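Local coordinates for protein terminal uridylyltransferase 1 (Trypanosoma brucei, PDB 5HZD) that adds uridines to the 3' end of guide RNAs, ribosomal RNAs and some messenger RNAs and takes part in mitochondrial RNA editing, at residues A[113-118]-A[312-317]; A[297-302]-A[466-471]; A[318-323]-A[489-494]; A[327-330]-A[334-337]. All coordinates share one frame; numbering follows the deposited sequence.

Contact 1: A[113-118]-A[312-317]; sequences VAMGVW and PGAIVL
Met115 lays the end of its thioether chain against helix 310-324, touching the adjacent residues Ala314 and Ile315. The chain is the catalytic part of a longer protein, with its N-terminal zinc finger, and the contact joins two parts of a nucleotidyltransferase of the DNA polymerase beta-like superfamily: 113-118 belongs to the palm of the catalytic domain and leaves the short helix 111-114, while 312-317 is helical throughout. CB of Met115 is directed at the helix. CG lies anti to the carbonyl carbon and the chain bends once, at chi2 (-77°), which presents sulfur and methyl to different partners. The methyl CE meets the methyl CB of Ala314 at 3.8 Å, and SD lies 3.9 Å from CG1 of Ile315. The Met115 and Ile315 side chains run antiparallel past one another, the sulfur lying beside the isoleucine's longer branch. No hydrogen bond links the segments, and all three touching residues are buried. The contact is therefore apolar and small, with 123 Å² buried over both sides. Leu304 of helix 292-304 also packs on Met115, and Asn340 and Trp343 of helix 336-349 pack on Ala314. Gly116, with phi at 64°, is the first residue to leave helical geometry after helix 111-114. Although the side chain of Met115 is engaged in apolar packing, its backbone O accepts a hydrogen bond from NH1 of Arg311.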
loop_
_atom_site.group_PDB
_atom_site.type_symbol
_atom_site.label_atom_id
_atom_site.label_comp_id
_atom_site.label_asym_id
_atom_site.label_seq_id
_atom_site.Cartn_x
_atom_site.Cartn_y
_atom_site.Cartn_z
ATOM N N VAL A 113 6.894 3.450 -0.531
ATOM C CA VAL A 113 8.057 2.655 -0.866
ATOM C C VAL A 113 7.962 2.207 -2.314
ATOM O O VAL A 113 8.855 2.489 -3.102
ATOM C CB VAL A 113 8.187 1.456 0.070
ATOM C CG1 VAL A 113 9.332 0.523 -0.393
ATOM C CG2 VAL A 113 8.493 1.960 1.464
ATOM N N ALA A 114 6.870 1.550 -2.665
ATOM C CA ALA A 114 6.742 0.957 -4.000
ATOM C C ALA A 114 6.830 1.983 -5.133
ATOM O O ALA A 114 7.446 1.685 -6.166
ATOM C CB ALA A 114 5.438 0.200 -4.091
ATOM N N MET A 115 6.267 3.179 -4.937
ATOM C CA MET A 115 6.208 4.201 -6.004
ATOM C C MET A 115 7.194 5.330 -5.802
ATOM O O MET A 115 7.313 6.190 -6.669
ATOM C CB MET A 115 4.813 4.831 -6.093
ATOM C CG MET A 115 3.673 3.841 -6.174
ATOM S SD MET A 115 3.589 3.163 -7.855
ATOM C CE MET A 115 2.471 1.787 -7.613
ATOM N N GLY A 116 7.880 5.364 -4.660
ATOM C CA GLY A 116 8.877 6.392 -4.402
ATOM C C GLY A 116 8.331 7.805 -4.318
ATOM O O GLY A 116 9.089 8.761 -4.397
ATOM N N VAL A 117 7.014 7.926 -4.134
ATOM C CA VAL A 117 6.365 9.219 -3.963
ATOM C C VAL A 117 5.202 9.047 -2.982
ATOM O O VAL A 117 4.742 7.916 -2.748
ATOM C CB VAL A 117 5.780 9.774 -5.307
ATOM C CG1 VAL A 117 6.876 10.029 -6.320
ATOM C CG2 VAL A 117 4.713 8.833 -5.869
ATOM N N TRP A 118 4.719 10.166 -2.430
ATOM C CA TRP A 118 3.511 10.150 -1.595
ATOM C C TRP A 118 2.714 11.433 -1.853
ATOM O O TRP A 118 3.295 12.513 -1.914
ATOM C CB TRP A 118 3.900 10.016 -0.121
ATOM C CG TRP A 118 2.708 9.955 0.830
ATOM C CD1 TRP A 118 1.691 9.057 0.821
ATOM C CD2 TRP A 118 2.472 10.823 1.938
ATOM N NE1 TRP A 118 0.825 9.309 1.854
ATOM C CE2 TRP A 118 1.269 10.401 2.544
ATOM C CE3 TRP A 118 3.143 11.929 2.463
ATOM C CZ2 TRP A 118 0.743 11.021 3.680
ATOM C CZ3 TRP A 118 2.601 12.558 3.578
ATOM C CH2 TRP A 118 1.405 12.108 4.160
ATOM N N PRO A 312 3.984 4.974 -13.623
ATOM C CA PRO A 312 2.740 5.557 -14.144
ATOM C C PRO A 312 1.732 4.492 -14.576
ATOM O O PRO A 312 0.524 4.589 -14.277
ATOM C CB PRO A 312 3.231 6.414 -15.327
ATOM C CG PRO A 312 4.584 6.885 -14.844
ATOM C CD PRO A 312 5.173 5.605 -14.238
ATOM N N GLY A 313 2.197 3.427 -15.222
ATOM C CA GLY A 313 1.260 2.387 -15.602
ATOM C C GLY A 313 0.654 1.677 -14.403
ATOM O O GLY A 313 -0.514 1.325 -14.437
ATOM N N ALA A 314 1.461 1.447 -13.367
ATOM C CA ALA A 314 0.980 0.767 -12.181
ATOM C C ALA A 314 -0.093 1.603 -11.503
ATOM O O ALA A 314 -1.098 1.058 -11.014
ATOM C CB ALA A 314 2.130 0.530 -11.221
ATOM N N ILE A 315 0.097 2.916 -11.481
ATOM C CA ILE A 315 -0.900 3.816 -10.866
ATOM C C ILE A 315 -2.223 3.803 -11.612
ATOM O O ILE A 315 -3.312 3.650 -11.009
ATOM C CB ILE A 315 -0.307 5.224 -10.765
ATOM C CG1 ILE A 315 0.827 5.199 -9.728
ATOM C CG2 ILE A 315 -1.372 6.255 -10.366
ATOM C CD1 ILE A 315 1.689 6.478 -9.796
ATOM N N VAL A 316 -2.150 3.885 -12.936
ATOM C CA VAL A 316 -3.367 3.869 -13.744
ATOM C C VAL A 316 -4.068 2.525 -13.646
ATOM O O VAL A 316 -5.298 2.468 -13.562
ATOM C CB VAL A 316 -3.052 4.222 -15.225
ATOM C CG1 VAL A 316 -4.241 3.923 -16.136
ATOM C CG2 VAL A 316 -2.661 5.684 -15.320
ATOM N N LEU A 317 -3.306 1.432 -13.614
ATOM C CA LEU A 317 -3.924 0.114 -13.452
ATOM C C LEU A 317 -4.557 -0.083 -12.080
ATOM O O LEU A 317 -5.567 -0.764 -11.965
ATOM C CB LEU A 317 -2.913 -0.998 -13.719
ATOM C CG LEU A 317 -2.613 -1.095 -15.225
ATOM C CD1 LEU A 317 -1.468 -2.083 -15.461
ATOM C CD2 LEU A 317 -3.850 -1.518 -16.073
#

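Contact 2: A[297-302]-A[466-471]; sequences STLLRK and EDPYEE
A single leucine methyl takes up both a proline and a tyrosine: CD2 of Leu299 meets CB of Pro468 at 3.9 Å and the phenolic OH of Tyr469 at 3.7 Å. Pro468 and Tyr469 belong to what is taken to be the nucleotide recognition motif, a loop of the Cid1-like family, and Leu299 lies on helix 292-304, whose first turns carry UTP-binding residues, Ser297 among them. In Leu299, CG anti to the backbone N (chi1 178°) and chi2 near 58° together extend CD2 toward the loop. The methyl approaches the tyrosine ring at a slant, 4.0 Å from CE2, while CB of Leu299 also lies 3.8 Å from the OH. Pro468 CB sits over one face of that ring, 4.1 Å above the plane and displaced toward the rim. The contact between the segments is thus apolar apart from the hydroxyl, which is hydrogen-bonded to the backbone O of Pro358. Tyr337, which binds UTP, packs on Pro468 and Asp467. The loop's own shape is held by an Asx turn at Asp467, whose OD1 accepts from two backbone nitrogens on its anti side. They arrive from opposite faces of the carboxylate plane: Tyr469 N at 3.0 Å, and Glu470 N, three residues on, at 2.8 Å with an N-H...O angle of 159°.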
loop_
_atom_site.group_PDB
_atom_site.type_symbol
_atom_site.label_atom_id
_atom_site.label_comp_id
_atom_site.label_asym_id
_atom_site.label_seq_id
_atom_site.Cartn_x
_atom_site.Cartn_y
_atom_site.Cartn_z
ATOM N N SER A 297 6.867 -4.518 -0.464
ATOM C CA SER A 297 6.977 -3.169 -1.040
ATOM C C SER A 297 8.356 -2.953 -1.665
ATOM O O SER A 297 8.486 -2.297 -2.703
ATOM C CB SER A 297 6.713 -2.096 0.033
ATOM O OG SER A 297 5.383 -2.185 0.527
ATOM N N THR A 298 9.393 -3.524 -1.064
ATOM C CA THR A 298 10.745 -3.353 -1.546
ATOM C C THR A 298 10.919 -4.107 -2.873
ATOM O O THR A 298 11.569 -3.598 -3.794
ATOM C CB THR A 298 11.737 -3.837 -0.479
ATOM O OG1 THR A 298 11.519 -3.081 0.723
ATOM C CG2 THR A 298 13.156 -3.650 -0.947
ATOM N N LEU A 299 10.283 -5.271 -3.010
ATOM C CA LEU A 299 10.315 -5.975 -4.306
ATOM C C LEU A 299 9.633 -5.138 -5.401
ATOM O O LEU A 299 10.186 -4.992 -6.515
ATOM C CB LEU A 299 9.582 -7.316 -4.185
ATOM C CG LEU A 299 9.509 -8.123 -5.497
ATOM C CD1 LEU A 299 10.891 -8.410 -6.054
ATOM C CD2 LEU A 299 8.712 -9.416 -5.228
ATOM N N LEU A 300 8.459 -4.586 -5.071
ATOM C CA LEU A 300 7.743 -3.737 -6.027
ATOM C C LEU A 300 8.610 -2.568 -6.417
ATOM O O LEU A 300 8.696 -2.252 -7.599
ATOM C CB LEU A 300 6.393 -3.230 -5.485
ATOM C CG LEU A 300 5.331 -4.312 -5.214
ATOM C CD1 LEU A 300 4.081 -3.679 -4.725
ATOM C CD2 LEU A 300 5.011 -5.090 -6.493
ATOM N N ARG A 301 9.261 -1.920 -5.443
ATOM C CA ARG A 301 10.054 -0.728 -5.759
ATOM C C ARG A 301 11.165 -1.022 -6.755
ATOM O O ARG A 301 11.379 -0.255 -7.726
ATOM C CB ARG A 301 10.634 -0.135 -4.473
ATOM C CG ARG A 301 11.269 1.206 -4.684
ATOM C CD ARG A 301 11.926 1.683 -3.403
ATOM N NE ARG A 301 12.737 2.857 -3.709
ATOM C CZ ARG A 301 14.015 2.829 -4.116
ATOM N NH1 ARG A 301 14.685 1.679 -4.232
ATOM N NH2 ARG A 301 14.633 3.965 -4.407
ATOM N N LYS A 302 11.863 -2.138 -6.571
ATOM C CA LYS A 302 12.958 -2.490 -7.460
ATOM C C LYS A 302 12.459 -2.680 -8.895
ATOM O O LYS A 302 13.033 -2.127 -9.845
ATOM C CB LYS A 302 13.630 -3.750 -6.928
ATOM C CG LYS A 302 14.907 -4.094 -7.631
ATOM C CD LYS A 302 15.647 -5.193 -6.863
ATOM C CE LYS A 302 16.944 -5.585 -7.556
ATOM N NZ LYS A 302 17.952 -4.475 -7.627
ATOM N N GLU A 466 0.774 -16.257 -8.624
ATOM C CA GLU A 466 1.546 -16.805 -7.511
ATOM C C GLU A 466 2.018 -15.667 -6.598
ATOM O O GLU A 466 2.618 -14.681 -7.065
ATOM C CB GLU A 466 2.737 -17.610 -8.055
ATOM C CG GLU A 466 3.631 -18.233 -6.943
ATOM C CD GLU A 466 4.693 -19.223 -7.422
ATOM O OE1 GLU A 466 5.111 -19.230 -8.607
ATOM O OE2 GLU A 466 5.132 -20.044 -6.581
ATOM N N ASP A 467 1.751 -15.775 -5.291
ATOM C CA ASP A 467 2.303 -14.802 -4.344
ATOM C C ASP A 467 3.823 -14.996 -4.248
ATOM O O ASP A 467 4.318 -16.124 -4.080
ATOM C CB ASP A 467 1.682 -14.996 -2.959
ATOM C CG ASP A 467 2.106 -13.930 -1.990
ATOM O OD1 ASP A 467 3.237 -14.000 -1.491
ATOM O OD2 ASP A 467 1.305 -13.036 -1.706
ATOM N N PRO A 468 4.593 -13.899 -4.383
ATOM C CA PRO A 468 6.050 -14.032 -4.413
ATOM C C PRO A 468 6.669 -14.687 -3.174
ATOM O O PRO A 468 7.626 -15.449 -3.323
ATOM C CB PRO A 468 6.511 -12.576 -4.519
ATOM C CG PRO A 468 5.441 -11.935 -5.333
ATOM C CD PRO A 468 4.156 -12.558 -4.801
ATOM N N TYR A 469 6.126 -14.421 -1.987
ATOM C CA TYR A 469 6.782 -14.913 -0.756
ATOM C C TYR A 469 5.992 -15.942 0.044
ATOM O O TYR A 469 6.548 -16.622 0.917
ATOM C CB TYR A 469 7.203 -13.741 0.140
ATOM C CG TYR A 469 8.214 -12.829 -0.528
ATOM C CD1 TYR A 469 9.501 -13.286 -0.855
ATOM C CD2 TYR A 469 7.875 -11.521 -0.846
ATOM C CE1 TYR A 469 10.420 -12.461 -1.484
ATOM C CE2 TYR A 469 8.785 -10.686 -1.470
ATOM C CZ TYR A 469 10.035 -11.162 -1.788
ATOM O OH TYR A 469 10.933 -10.332 -2.387
ATOM N N GLU A 470 4.711 -16.087 -0.250
ATOM C CA GLU A 470 3.950 -17.176 0.363
ATOM C C GLU A 470 3.751 -18.340 -0.617
ATOM O O GLU A 470 2.936 -18.247 -1.548
ATOM C CB GLU A 470 2.620 -16.654 0.879
ATOM C CG GLU A 470 1.813 -17.705 1.630
ATOM C CD GLU A 470 0.821 -17.098 2.613
ATOM O OE1 GLU A 470 -0.186 -17.773 2.935
ATOM O OE2 GLU A 470 1.059 -15.956 3.074
ATOM N N GLU A 471 4.439 -19.456 -0.409
ATOM C CA GLU A 471 4.219 -20.583 -1.313
ATOM C C GLU A 471 2.811 -21.168 -1.172
ATOM O O GLU A 471 2.174 -21.114 -0.111
ATOM C CB GLU A 471 5.280 -21.675 -1.187
ATOM C CG GLU A 471 5.409 -22.529 -2.453
ATOM C CD GLU A 471 6.328 -23.731 -2.255
ATOM O OE1 GLU A 471 6.284 -24.673 -3.082
ATOM O OE2 GLU A 471 7.100 -23.733 -1.267
#

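Contact 3: A[318-323]-A[489-494]; sequences KDWSKT and TELYRG. With SO4 (sulfate ion), chain E.
Trp320 reaches from helix 310-324 to helix 481-497, its CG anti to the backbone nitrogen (chi1 161°) and its six-membered edge leading. CH2 meets CD2 of Leu491 at 3.8 Å, the two side chains crossing at about a right angle. CB of Leu491 is directed away from the tryptophan, and it is the branch ending in CD2 that brings the leucine back to it. CZ2 lies 3.7 Å from the backbone O of Glu490, which sits at the indole edge near its plane. One water bridges the two helices at this edge: it accepts from Trp320 NE1 at 2.8 Å and donates to both O and OE1 of Glu490. The arrangement joins two helices of a Cid1-like nucleotidyltransferase, and the first of them also carries the UTP-binding Lys318 and Lys322. Phe403 of helix 385-409 meets the Trp320 ring edge-to-face. The chain of Glu490 is folded at chi2 (-53°), which brings its carboxylate round to the water and to Arg493. Arg493 grips it side-on, NE to OE1 at 2.9 Å and NH2 to OE2 at 2.8 Å, both oxygens being met on their syn sides and lying close to the guanidinium plane. Its third nitrogen, NH1, donates to O2 of a sulfate ion at 2.9 Å; that ion, probably from the crystallisation liquor, is also held by Arg39.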
loop_
_atom_site.group_PDB
_atom_site.type_symbol
_atom_site.label_atom_id
_atom_site.label_comp_id
_atom_site.label_asym_id
_atom_site.label_seq_id
_atom_site.Cartn_x
_atom_site.Cartn_y
_atom_site.Cartn_z
ATOM N N LYS A 318 -3.975 0.484 -11.028
ATOM C CA LYS A 318 -4.625 0.358 -9.717
ATOM C C LYS A 318 -5.986 1.024 -9.775
ATOM O O LYS A 318 -6.979 0.432 -9.328
ATOM C CB LYS A 318 -3.807 1.061 -8.647
ATOM C CG LYS A 318 -4.455 1.010 -7.226
ATOM C CD LYS A 318 -3.557 1.801 -6.284
ATOM C CE LYS A 318 -3.640 1.306 -4.854
ATOM N NZ LYS A 318 -5.045 1.319 -4.399
ATOM N N ASP A 319 -6.046 2.245 -10.319
ATOM C CA ASP A 319 -7.307 2.964 -10.372
ATOM C C ASP A 319 -8.301 2.233 -11.282
ATOM O O ASP A 319 -9.465 2.082 -10.928
ATOM C CB ASP A 319 -7.102 4.414 -10.860
ATOM C CG ASP A 319 -6.323 5.264 -9.871
ATOM O OD1 ASP A 319 -6.179 4.832 -8.700
ATOM O OD2 ASP A 319 -5.876 6.367 -10.282
ATOM N N TRP A 320 -7.849 1.793 -12.458
ATOM C CA TRP A 320 -8.693 1.027 -13.368
ATOM C C TRP A 320 -9.244 -0.233 -12.697
ATOM O O TRP A 320 -10.426 -0.603 -12.851
ATOM C CB TRP A 320 -7.917 0.626 -14.626
ATOM C CG TRP A 320 -8.582 -0.509 -15.337
ATOM C CD1 TRP A 320 -9.675 -0.423 -16.160
ATOM C CD2 TRP A 320 -8.269 -1.896 -15.231
ATOM N NE1 TRP A 320 -10.037 -1.673 -16.588
ATOM C CE2 TRP A 320 -9.207 -2.603 -16.024
ATOM C CE3 TRP A 320 -7.297 -2.618 -14.531
ATOM C CZ2 TRP A 320 -9.193 -4.000 -16.155
ATOM C CZ3 TRP A 320 -7.268 -4.012 -14.668
ATOM C CH2 TRP A 320 -8.211 -4.690 -15.475
ATOM N N SER A 321 -8.380 -0.919 -11.971
ATOM C CA SER A 321 -8.796 -2.192 -11.399
ATOM C C SER A 321 -9.880 -1.986 -10.344
ATOM O O SER A 321 -10.819 -2.775 -10.259
ATOM C CB SER A 321 -7.589 -2.962 -10.878
ATOM O OG SER A 321 -6.998 -2.333 -9.732
ATOM N N LYS A 322 -9.787 -0.893 -9.593
ATOM C CA LYS A 322 -10.815 -0.604 -8.587
ATOM C C LYS A 322 -12.116 -0.149 -9.242
ATOM O O LYS A 322 -13.204 -0.626 -8.889
ATOM C CB LYS A 322 -10.308 0.428 -7.584
ATOM C CG LYS A 322 -9.245 -0.169 -6.677
ATOM C CD LYS A 322 -8.962 0.676 -5.473
ATOM C CE LYS A 322 -8.096 -0.085 -4.478
ATOM N NZ LYS A 322 -8.809 -1.275 -3.896
ATOM N N THR A 323 -12.035 0.738 -10.228
ATOM C CA THR A 323 -13.245 1.232 -10.870
ATOM C C THR A 323 -13.981 0.142 -11.638
ATOM O O THR A 323 -15.210 0.129 -11.674
ATOM C CB THR A 323 -13.000 2.438 -11.809
ATOM O OG1 THR A 323 -12.286 2.023 -12.979
ATOM C CG2 THR A 323 -12.234 3.521 -11.093
ATOM N N THR A 489 -13.997 -9.881 -18.989
ATOM C CA THR A 489 -14.814 -8.810 -19.587
ATOM C C THR A 489 -14.122 -7.466 -19.461
ATOM O O THR A 489 -14.013 -6.713 -20.454
ATOM C CB THR A 489 -16.198 -8.661 -18.913
ATOM O OG1 THR A 489 -16.954 -9.863 -19.103
ATOM C CG2 THR A 489 -16.999 -7.525 -19.528
ATOM N N GLU A 490 -13.655 -7.170 -18.248
ATOM C CA GLU A 490 -13.001 -5.884 -18.002
ATOM C C GLU A 490 -11.668 -5.744 -18.738
ATOM O O GLU A 490 -11.305 -4.625 -19.154
ATOM C CB GLU A 490 -12.847 -5.603 -16.500
ATOM C CG GLU A 490 -14.194 -5.557 -15.731
ATOM C CD GLU A 490 -15.229 -4.599 -16.329
ATOM O OE1 GLU A 490 -14.862 -3.513 -16.852
ATOM O OE2 GLU A 490 -16.453 -4.939 -16.300
ATOM N N LEU A 491 -10.945 -6.844 -18.934
ATOM C CA LEU A 491 -9.693 -6.742 -19.697
ATOM C C LEU A 491 -10.014 -6.419 -21.163
ATOM O O LEU A 491 -9.324 -5.589 -21.779
ATOM C CB LEU A 491 -8.909 -8.045 -19.562
ATOM C CG LEU A 491 -8.305 -8.232 -18.176
ATOM C CD1 LEU A 491 -7.946 -9.699 -17.971
ATOM C CD2 LEU A 491 -7.058 -7.357 -17.983
ATOM N N TYR A 492 -11.063 -7.026 -21.727
ATOM C CA TYR A 492 -11.443 -6.676 -23.100
ATOM C C TYR A 492 -11.873 -5.227 -23.154
ATOM O O TYR A 492 -11.550 -4.528 -24.116
ATOM C CB TYR A 492 -12.618 -7.526 -23.630
ATOM C CG TYR A 492 -12.345 -8.983 -23.801
ATOM C CD1 TYR A 492 -11.300 -9.423 -24.601
ATOM C CD2 TYR A 492 -13.173 -9.926 -23.203
ATOM C CE1 TYR A 492 -11.056 -10.783 -24.772
ATOM C CE2 TYR A 492 -12.941 -11.287 -23.358
ATOM C CZ TYR A 492 -11.892 -11.703 -24.149
ATOM O OH TYR A 492 -11.642 -13.052 -24.307
ATOM N N ARG A 493 -12.630 -4.762 -22.146
ATOM C CA ARG A 493 -13.143 -3.407 -22.136
ATOM C C ARG A 493 -11.970 -2.423 -22.073
ATOM O O ARG A 493 -11.979 -1.400 -22.783
ATOM C CB ARG A 493 -14.097 -3.203 -20.963
ATOM C CG ARG A 493 -14.929 -1.956 -21.105
ATOM C CD ARG A 493 -15.726 -1.555 -19.882
ATOM N NE ARG A 493 -16.333 -2.659 -19.145
ATOM C CZ ARG A 493 -17.523 -3.210 -19.383
ATOM N NH1 ARG A 493 -18.318 -2.821 -20.389
ATOM N NH2 ARG A 493 -17.917 -4.191 -18.595
ATOM N N GLY A 494 -10.956 -2.739 -21.275
ATOM C CA GLY A 494 -9.796 -1.861 -21.192
ATOM C C GLY A 494 -9.065 -1.752 -22.521
ATOM O O GLY A 494 -8.666 -0.653 -22.926
HETATM S S SO4 E . -19.313 -0.971 -23.197
HETATM O O1 SO4 E . -20.209 -1.763 -22.353
HETATM O O2 SO4 E . -17.917 -1.165 -22.781
HETATM O O3 SO4 E . -19.670 0.443 -23.062
HETATM O O4 SO4 E . -19.483 -1.400 -24.586
HETATM O O HOH W 1 -12.462 -2.264 -17.928
#

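Contact 4: A[327-330]-A[334-337]; sequences NNSV and FTSY
Asn327 faces Phe334 and Ser336 across the short turn that leads into helix 336-349. Its CB is 4.0 Å from the backbone O of Phe334. CG, set anti to the backbone nitrogen (chi1 176°), carries the amide over toward the start of the helix and lies 3.7 Å from OG of Ser336. At the tip the two heteroatoms separate in role. ND2 donates to Ser336 OG at 2.8 Å, nearly straight at 170°, with the hydroxyl oxygen only 1° out of the amide plane; it is also hydrogen-bonded to Ser321 OG. OD1 lies 3.2 Å from Phe334 O, an approach of two acceptors and no bond, and is joined weakly by NZ of Lys322. The backbones form a single beta bridge between Asn327 and Phe334, with Asn328 N donating to Phe334 O at 2.9 Å. Beside this, CB of Ser329 touches CG2 of Thr335 at 3.6 Å. Thr335 is the N-cap residue of helix 336-349, its OG1 accepting from Ala338 N. Ser336 and Lys322 are both UTP-binding residues, and Ser336 OG is weakly bonded to Lys318 NZ. The polar network is consistent with Asn327 acting as a second-shell residue that helps to hold the Ser336 hydroxyl in the nucleotide site and probably to orient the Lys322 ammonium beside it.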
loop_
_atom_site.group_PDB
_atom_site.type_symbol
_atom_site.label_atom_id
_atom_site.label_comp_id
_atom_site.label_asym_id
_atom_site.label_seq_id
_atom_site.Cartn_x
_atom_site.Cartn_y
_atom_site.Cartn_z
ATOM N N ASN A 327 -10.361 -5.354 -8.867
ATOM C CA ASN A 327 -9.591 -5.189 -7.633
ATOM C C ASN A 327 -10.638 -4.897 -6.556
ATOM O O ASN A 327 -11.195 -3.806 -6.503
ATOM C CB ASN A 327 -8.623 -4.014 -7.797
ATOM C CG ASN A 327 -7.816 -3.686 -6.533
ATOM O OD1 ASN A 327 -8.143 -4.109 -5.425
ATOM N ND2 ASN A 327 -6.749 -2.916 -6.710
ATOM N N ASN A 328 -10.937 -5.908 -5.738
ATOM C CA ASN A 328 -12.021 -5.830 -4.757
ATOM C C ASN A 328 -11.894 -7.070 -3.879
ATOM O O ASN A 328 -12.715 -7.970 -3.939
ATOM C CB ASN A 328 -13.366 -5.818 -5.467
ATOM C CG ASN A 328 -14.510 -5.572 -4.521
ATOM O OD1 ASN A 328 -14.342 -4.918 -3.486
ATOM N ND2 ASN A 328 -15.686 -6.089 -4.870
ATOM N N SER A 329 -10.823 -7.138 -3.096
ATOM C CA SER A 329 -10.528 -8.364 -2.349
ATOM C C SER A 329 -11.620 -8.767 -1.345
ATOM O O SER A 329 -11.802 -9.960 -1.090
ATOM C CB SER A 329 -9.173 -8.270 -1.642
ATOM O OG SER A 329 -9.155 -7.164 -0.740
ATOM N N VAL A 330 -12.343 -7.794 -0.784
ATOM C CA VAL A 330 -13.398 -8.152 0.182
ATOM C C VAL A 330 -14.458 -9.050 -0.431
ATOM O O VAL A 330 -15.112 -9.813 0.278
ATOM C CB VAL A 330 -14.082 -6.943 0.882
ATOM C CG1 VAL A 330 -13.080 -6.175 1.737
ATOM C CG2 VAL A 330 -14.803 -6.032 -0.117
ATOM N N PHE A 334 -9.247 -9.553 -6.963
ATOM C CA PHE A 334 -7.821 -9.358 -6.687
ATOM C C PHE A 334 -7.561 -8.195 -5.733
ATOM O O PHE A 334 -8.384 -7.301 -5.547
ATOM C CB PHE A 334 -7.086 -9.062 -7.990
ATOM C CG PHE A 334 -6.992 -10.230 -8.913
ATOM C CD1 PHE A 334 -6.422 -11.426 -8.503
ATOM C CD2 PHE A 334 -7.441 -10.118 -10.223
ATOM C CE1 PHE A 334 -6.323 -12.512 -9.371
ATOM C CE2 PHE A 334 -7.326 -11.190 -11.093
ATOM C CZ PHE A 334 -6.775 -12.383 -10.677
ATOM N N THR A 335 -6.385 -8.222 -5.128
ATOM C CA THR A 335 -5.895 -7.102 -4.351
ATOM C C THR A 335 -5.075 -6.167 -5.235
ATOM O O THR A 335 -4.688 -6.508 -6.371
ATOM C CB THR A 335 -4.945 -7.612 -3.267
ATOM O OG1 THR A 335 -3.880 -8.358 -3.883
ATOM C CG2 THR A 335 -5.673 -8.506 -2.289
ATOM N N SER A 336 -4.737 -5.001 -4.709
ATOM C CA SER A 336 -3.859 -4.104 -5.452
ATOM C C SER A 336 -2.497 -4.736 -5.696
ATOM O O SER A 336 -1.883 -4.544 -6.763
ATOM C CB SER A 336 -3.709 -2.770 -4.726
ATOM O OG SER A 336 -4.970 -2.091 -4.735
ATOM N N TYR A 337 -2.010 -5.513 -4.740
ATOM C CA TYR A 337 -0.748 -6.212 -4.925
ATOM C C TYR A 337 -0.843 -7.159 -6.124
ATOM O O TYR A 337 0.083 -7.195 -6.938
ATOM C CB TYR A 337 -0.419 -7.008 -3.653
ATOM C CG TYR A 337 0.943 -7.678 -3.586
ATOM C CD1 TYR A 337 2.106 -6.990 -3.884
ATOM C CD2 TYR A 337 1.062 -8.982 -3.107
ATOM C CE1 TYR A 337 3.369 -7.608 -3.764
ATOM C CE2 TYR A 337 2.318 -9.604 -2.971
ATOM C CZ TYR A 337 3.458 -8.911 -3.303
ATOM O OH TYR A 337 4.698 -9.536 -3.168
#

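How the contacts relate
Contacts 1, 2 and 3 are largely buried, whereas contact 4 is partly exposed and the most polar. Helix 310-324 serves both contact 1, at 312-317, and contact 3, at 318-323; their centres are about 17 Å apart. Contact 1 is purely apolar, while contact 3, farther from the chain centre, adds a bridging water, and a salt bridge inside 489-494. Contacts 1 and 2 touch through helix 292-304, where Ala114 CB packs on Leu300 CB at 3.8 Å. Contact 4 is nested within the loops closed by contacts 2 and 3, and meets contact 2 where Tyr337 packs on Pro468, and contact 3 where Asn327 approaches Ser321 and Lys322, on the nucleotide-binding side.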